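Local coordinates for protein haloacid dehalogenase/epoxide hydrolase family (Corynebacterium glutamicum ATCC 13032, PDB 2PR7) that is of unknown function but, as a haloacid dehalogenase-like family member that binds a calcium ion, is probably a hydrolase, at residues A[79-82]-A[83-87]; A[96-100]-A[101-105]. All blocks are in the same frame, centred on the assembly; numbering follows the deposited sequence.

Contact 1 of 2, residues A[79-82]-A[83-87]; sequences AFQA and AADAI
Q81 and D85, one helical turn apart, bring their flat ends together, the side-chain amide and the carboxylate lying 31° from parallel. One face of the D85 carboxylate rests on the backbone oxygen of the earlier residue: Q81 O is 3.0 Å from D85 CG and 3.3 Å from each of D85 OD1 and OD2, distances that place it over the carboxylate carbon. With D85 CG beside its own backbone N (chi1 -69°), the acid folds back along the helix. The amide stands next to one end of the carboxylate, Q81 CD lying 3.9 Å from D85 OD1. Beneath this pair runs the regular i to i+4 ladder of helix 77-86. Its shortest rung is D85 N to Q81 O, 2.8 Å and close to straight at 168°, and A84 N donates to F80 O over 2.9 Å. The helix packs on the parallel sheet of the haloacid dehalogenase-like fold: A83 and the F80 ring meet L40 of strand 36-41, while A84 meets C94 and F80 meets L96 of strand 94-98. The chemistry is thus divided: main-chain bonds hold the turn, apolar side chains face the sheet, and polar Q81 and D85 occupy the more exposed side.

Contact 2 of 2, residues A[96-100]-A[101-105]; sequences LVDDS and ILNVR. With CA (calcium ion), chain C.
D98 and S100 meet N103 and V104 in a local contact at a beta-alpha turn, where strand 94-98 of the parallel, Rossmann-like sheet gives way to helix 101-110. These elements belong to the beta-alpha-beta unit completed by strand 113-116; the short axes run nearly antiparallel (169°) and come within 8.0 Å of each other. The turn is an Asx turn, since S100 N donates to D98 OD1 at 2.9 Å, and S100 then serves as the N-cap: it has two conformations, and in this one OG accepts from N103 N. One turn on, V104 N donates to S100 O at 3.0 Å. The side chain of N103 turns back to the strand end because CG sits beside its own backbone N (chi1 -72°). Its ND2 straddles the D98 carboxylate, bonding to OD2 at 3.2 Å from above the carboxylate plane and weakly to OD1; the amide stands almost perpendicular to the acid, 84° between planes. D98 OD2 also forms a salt bridge with K74, so the buried acid has several partners. Below, L96 CD2 packs 3.5 Å from N103 O. Paired acids at this strand end are consistent with motif IV of the family, with calcium probably in the usual magnesium place. D99 OD1 binds the calcium ion at 2.4 Å, alongside D8 OD2 and A10 O, whereas D98 OD1 accepts a 2.6 Å hydrogen bond from a calcium-bound water.

How the contacts relate
Contact 1 precedes contact 2 along the chain, helix 77-86 being followed by strand 94-98, and their centres lie about 15 Å apart within the same haloacid dehalogenase-like range. The F80 ring joins them: its CZ is 3.5 Å from N103 O and its CE1 3.7 Å from L96 CD2, so the ring's rim touches both the strand and the first turn of helix 101-110. Helix 77-86 packs on the parallel sheet, whereas contact 2 includes one of its strands, 94-98, lying between strands 4-7 and 113-116. Their settings differ: residues 96-105 include the metal ligand D99, while the F80 side chain, about 11 Å from calcium, packs on the strand leading to it.

Contact 1 of 2, residues A[79-82]-A[83-87]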
ATOM      1  N   ALA A  79      -1.266   5.933 -11.996  1.00 17.90           N
ATOM      2  CA  ALA A  79      -1.045   6.054 -10.566  1.00 17.42           C
ATOM      3  C   ALA A  79      -0.406   4.757 -10.091  1.00 20.91           C
ATOM      4  O   ALA A  79       0.591   4.762  -9.353  1.00 20.49           O
ATOM      5  CB  ALA A  79      -2.355   6.314  -9.860  1.00 19.41           C
ATOM      6  N   PHE A  80      -0.980   3.618 -10.476  1.00 19.94           N
ATOM      7  CA  PHE A  80      -0.374   2.325 -10.086  1.00 20.24           C
ATOM      8  C   PHE A  80       1.026   2.125 -10.642  1.00 20.09           C
ATOM      9  O   PHE A  80       1.918   1.628  -9.933  1.00 20.63           O
ATOM     10  CB  PHE A  80      -1.295   1.158 -10.460  1.00 21.28           C
ATOM     11  CG  PHE A  80      -2.665   1.265  -9.854  1.00 21.09           C
ATOM     12  CD1 PHE A  80      -2.809   1.414  -8.495  1.00 20.65           C
ATOM     13  CD2 PHE A  80      -3.801   1.263 -10.629  1.00 26.69           C
ATOM     14  CE1 PHE A  80      -4.042   1.524  -7.918  1.00 22.18           C
ATOM     15  CE2 PHE A  80      -5.044   1.393 -10.052  1.00 23.83           C
ATOM     16  CZ  PHE A  80      -5.150   1.540  -8.693  1.00 19.95           C
ATOM     17  N   GLN A  81       1.212   2.550 -11.895  1.00 20.76           N
ATOM     18  CA  GLN A  81       2.498   2.471 -12.576  1.00 20.66           C
ATOM     19  C   GLN A  81       3.542   3.281 -11.833  1.00 19.59           C
ATOM     20  O   GLN A  81       4.695   2.851 -11.697  1.00 21.76           O
ATOM     21  CB  GLN A  81       2.372   2.972 -14.013  1.00 20.50           C
ATOM     22  CG  GLN A  81       3.637   2.778 -14.851  1.00 19.85           C
ATOM     23  CD  GLN A  81       3.958   1.330 -15.090  1.00 24.08           C
ATOM     24  OE1 GLN A  81       4.891   0.795 -14.505  1.00 31.44           O
ATOM     25  NE2 GLN A  81       3.176   0.677 -15.931  1.00 25.14           N
ATOM     26  N   ALA A  82       3.150   4.448 -11.328  1.00 19.40           N
ATOM     27  CA  ALA A  82       4.088   5.306 -10.603  1.00 19.98           C
ATOM     28  C   ALA A  82       4.525   4.612  -9.314  1.00 19.71           C
ATOM     29  O   ALA A  82       5.694   4.665  -8.900  1.00 20.29           O
ATOM     30  CB  ALA A  82       3.436   6.661 -10.287  1.00 21.12           C
ATOM     31  N   ALA A  83       3.561   3.956  -8.658  1.00 19.35           N
ATOM     32  CA  ALA A  83       3.853   3.265  -7.407  1.00 18.98           C
ATOM     33  C   ALA A  83       4.817   2.092  -7.639  1.00 17.78           C
ATOM     34  O   ALA A  83       5.831   1.950  -6.935  1.00 20.38           O
ATOM     35  CB  ALA A  83       2.564   2.773  -6.792  1.00 19.11           C
ATOM     36  N   ALA A  84       4.537   1.318  -8.698  1.00 20.06           N
ATOM     37  CA  ALA A  84       5.375   0.191  -9.064  1.00 18.81           C
ATOM     38  C   ALA A  84       6.781   0.703  -9.410  1.00 20.29           C
ATOM     39  O   ALA A  84       7.809   0.195  -8.896  1.00 20.10           O
ATOM     40  CB  ALA A  84       4.745  -0.588 -10.222  1.00 19.41           C
ATOM     41  N   ASP A  85       6.840   1.715 -10.281  1.00 22.80           N
ATOM     42  CA  ASP A  85       8.121   2.351 -10.645  1.00 23.40           C
ATOM     43  C   ASP A  85       8.924   2.797  -9.414  1.00 21.88           C
ATOM     44  O   ASP A  85      10.148   2.613  -9.377  1.00 22.20           O
ATOM     45  CB  ASP A  85       7.900   3.563 -11.583  1.00 24.92           C
ATOM     46  CG  ASP A  85       7.413   3.168 -12.989  1.00 24.77           C
ATOM     47  OD1 ASP A  85       7.396   1.975 -13.348  1.00 26.60           O
ATOM     48  OD2 ASP A  85       7.033   4.075 -13.750  1.00 29.18           O
ATOM     49  N   ALA A  86       8.235   3.340  -8.399  1.00 21.04           N
ATOM     50  CA  ALA A  86       8.896   3.891  -7.185  1.00 20.47           C
ATOM     51  C   ALA A  86       9.716   2.848  -6.415  1.00 22.48           C
ATOM     52  O   ALA A  86      10.658   3.190  -5.698  1.00 24.82           O
ATOM     53  CB  ALA A  86       7.836   4.529  -6.229  1.00 22.11           C
ATOM     54  N   ILE A  87       9.317   1.575  -6.524  1.00 21.87           N
ATOM     55  CA  ILE A  87      10.015   0.479  -5.854  1.00 22.14           C
ATOM     56  C   ILE A  87      10.651  -0.470  -6.874  1.00 24.16           C
ATOM     57  O   ILE A  87      11.014  -1.612  -6.536  1.00 24.53           O
ATOM     58  CB  ILE A  87       9.108  -0.258  -4.824  1.00 24.56           C
ATOM     59  CG1 ILE A  87       7.841  -0.804  -5.490  1.00 21.18           C
ATOM     60  CG2 ILE A  87       8.770   0.689  -3.700  1.00 25.86           C
ATOM     61  CD1 ILE A  87       6.994  -1.706  -4.562  1.00 23.00           C
TER

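Contact 2 of 2, residues A[96-100]-A[101-105]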
ATOM      1  N   LEU A  96      -2.033  -4.380  -4.409  1.00 19.24           N
ATOM      2  CA  LEU A  96      -2.619  -3.147  -3.918  1.00 18.78           C
ATOM      3  C   LEU A  96      -3.594  -3.490  -2.792  1.00 20.11           C
ATOM      4  O   LEU A  96      -4.495  -4.328  -3.015  1.00 21.24           O
ATOM      5  CB  LEU A  96      -3.406  -2.417  -5.008  1.00 20.13           C
ATOM      6  CG  LEU A  96      -4.214  -1.208  -4.467  1.00 21.59           C
ATOM      7  CD1 LEU A  96      -3.203  -0.025  -4.213  1.00 21.80           C
ATOM      8  CD2 LEU A  96      -5.367  -0.760  -5.370  1.00 21.48           C
ATOM      9  N   VAL A  97      -3.474  -2.823  -1.658  1.00 18.37           N
ATOM     10  CA  VAL A  97      -4.440  -2.937  -0.626  1.00 16.23           C
ATOM     11  C   VAL A  97      -5.162  -1.584  -0.502  1.00 18.38           C
ATOM     12  O   VAL A  97      -4.545  -0.571  -0.221  1.00 19.94           O
ATOM     13  CB  VAL A  97      -3.766  -3.337   0.718  1.00 15.19           C
ATOM     14  CG1 VAL A  97      -4.805  -3.347   1.919  1.00 19.34           C
ATOM     15  CG2 VAL A  97      -2.945  -4.648   0.610  1.00 17.07           C
ATOM     16  N   ASP A  98      -6.478  -1.580  -0.633  1.00 17.90           N
ATOM     17  CA  ASP A  98      -7.208  -0.319  -0.676  1.00 18.43           C
ATOM     18  C   ASP A  98      -8.637  -0.573  -0.211  1.00 19.67           C
ATOM     19  O   ASP A  98      -9.231  -1.638  -0.494  1.00 19.38           O
ATOM     20  CB  ASP A  98      -7.197   0.206  -2.122  1.00 18.99           C
ATOM     21  CG  ASP A  98      -7.496   1.713  -2.259  1.00 22.11           C
ATOM     22  OD1 ASP A  98      -8.606   2.156  -1.916  1.00 23.40           O
ATOM     23  OD2 ASP A  98      -6.647   2.424  -2.813  1.00 23.08           O
ATOM     24  N   ASP A  99      -9.207   0.415   0.467  1.00 17.60           N
ATOM     25  CA  ASP A  99     -10.579   0.304   0.972  1.00 19.12           C
ATOM     26  C   ASP A  99     -11.644   0.710  -0.076  1.00 17.79           C
ATOM     27  O   ASP A  99     -12.829   0.655   0.206  1.00 18.56           O
ATOM     28  CB  ASP A  99     -10.778   1.105   2.265  1.00 21.46           C
ATOM     29  CG  ASP A  99     -10.635   2.587   2.057  1.00 26.11           C
ATOM     30  OD1 ASP A  99      -9.719   2.954   1.336  1.00 27.65           O
ATOM     31  OD2 ASP A  99     -11.440   3.372   2.572  1.00 31.33           O
ATOM     32  N   SER A 100     -11.209   1.102  -1.269  1.00 18.80           N
ATOM     33  CA  SER A 100     -12.101   1.440  -2.369  0.50 18.48           C
ATOM     34  C   SER A 100     -12.144   0.312  -3.383  1.00 19.51           C
ATOM     35  O   SER A 100     -11.121   0.002  -4.023  1.00 18.74           O
ATOM     36  CB  SER A 100     -11.671   2.700  -3.091  0.50 19.63           C
ATOM     37  OG  SER A 100     -12.322   2.789  -4.334  0.50 18.00           O
ATOM     38  N   ILE A 101     -13.333  -0.267  -3.561  1.00 18.40           N
ATOM     39  CA  ILE A 101     -13.475  -1.365  -4.508  0.50 19.20           C
ATOM     40  C   ILE A 101     -13.115  -0.926  -5.926  1.00 17.82           C
ATOM     41  O   ILE A 101     -12.483  -1.699  -6.651  1.00 20.96           O
ATOM     42  CB  ILE A 101     -14.858  -2.050  -4.443  0.50 20.52           C
ATOM     43  CG1 ILE A 101     -14.814  -3.377  -5.220  0.50 17.73           C
ATOM     44  CG2 ILE A 101     -15.938  -1.106  -4.941  0.50 22.76           C
ATOM     45  CD1 ILE A 101     -13.737  -4.367  -4.716  0.50 23.31           C
ATOM     46  N   LEU A 102     -13.462   0.294  -6.305  1.00 18.37           N
ATOM     47  CA  LEU A 102     -13.094   0.840  -7.574  1.00 21.19           C
ATOM     48  C   LEU A 102     -11.567   0.917  -7.773  1.00 18.56           C
ATOM     49  O   LEU A 102     -11.074   0.649  -8.906  1.00 18.72           O
ATOM     50  CB  LEU A 102     -13.750   2.222  -7.730  1.00 20.57           C
ATOM     51  CG  LEU A 102     -15.283   2.112  -7.933  1.00 28.75           C
ATOM     52  CD1 LEU A 102     -15.888   3.488  -8.157  1.00 29.78           C
ATOM     53  CD2 LEU A 102     -15.614   1.184  -9.109  1.00 27.74           C
ATOM     54  N   ASN A 103     -10.843   1.264  -6.710  1.00 20.57           N
ATOM     55  CA  ASN A 103      -9.379   1.289  -6.804  1.00 16.33           C
ATOM     56  C   ASN A 103      -8.817  -0.131  -6.937  1.00 19.06           C
ATOM     57  O   ASN A 103      -7.946  -0.382  -7.771  1.00 19.76           O
ATOM     58  CB  ASN A 103      -8.765   1.983  -5.638  1.00 19.14           C
ATOM     59  CG  ASN A 103      -8.973   3.472  -5.674  1.00 19.27           C
ATOM     60  OD1 ASN A 103      -9.392   4.038  -6.665  1.00 22.00           O
ATOM     61  ND2 ASN A 103      -8.685   4.107  -4.570  1.00 19.94           N
ATOM     62  N   VAL A 104      -9.383  -1.053  -6.192  1.00 18.25           N
ATOM     63  CA  VAL A 104      -8.926  -2.465  -6.239  1.00 19.85           C
ATOM     64  C   VAL A 104      -9.224  -3.032  -7.615  1.00 18.39           C
ATOM     65  O   VAL A 104      -8.373  -3.699  -8.210  1.00 19.73           O
ATOM     66  CB  VAL A 104      -9.552  -3.320  -5.149  1.00 18.51           C
ATOM     67  CG1 VAL A 104      -9.130  -4.775  -5.282  1.00 21.76           C
ATOM     68  CG2 VAL A 104      -9.162  -2.805  -3.801  1.00 17.61           C
ATOM     69  N   ARG A 105     -10.408  -2.794  -8.150  1.00 19.44           N
ATOM     70  CA  ARG A 105     -10.749  -3.312  -9.489  1.00 19.25           C
ATOM     71  C   ARG A 105      -9.859  -2.704 -10.572  1.00 20.30           C
ATOM     72  O   ARG A 105      -9.362  -3.405 -11.447  1.00 18.51           O
ATOM     73  CB  ARG A 105     -12.205  -3.001  -9.842  1.00 19.22           C
ATOM     74  CG  ARG A 105     -12.691  -3.520 -11.228  1.00 23.44           C
ATOM     75  CD  ARG A 105     -12.437  -5.044 -11.498  1.00 26.21           C
ATOM     76  NE  ARG A 105     -12.927  -5.940 -10.459  1.00 28.39           N
ATOM     77  CZ  ARG A 105     -12.536  -7.210 -10.321  1.00 38.60           C
ATOM     78  NH1 ARG A 105     -11.686  -7.750 -11.196  1.00 39.10           N
ATOM     79  NH2 ARG A 105     -13.018  -7.966  -9.332  1.00 35.98           N
TER
HETATM   80 CA    CA C 137      -8.708   5.089   1.122  0.50 24.46          CA
HETATM   81  O   HOH W   1      -9.555   4.414  -1.056  1.00 24.69           O
HETATM   82  O   HOH W   2     -10.857   6.429   2.092  1.00 49.87           O
HETATM   83  O   HOH W   3     -15.221   2.312  -4.587  1.00 34.04           O
HETATM   84  O   HOH W   4      -9.443   7.349   0.557  1.00 41.47           O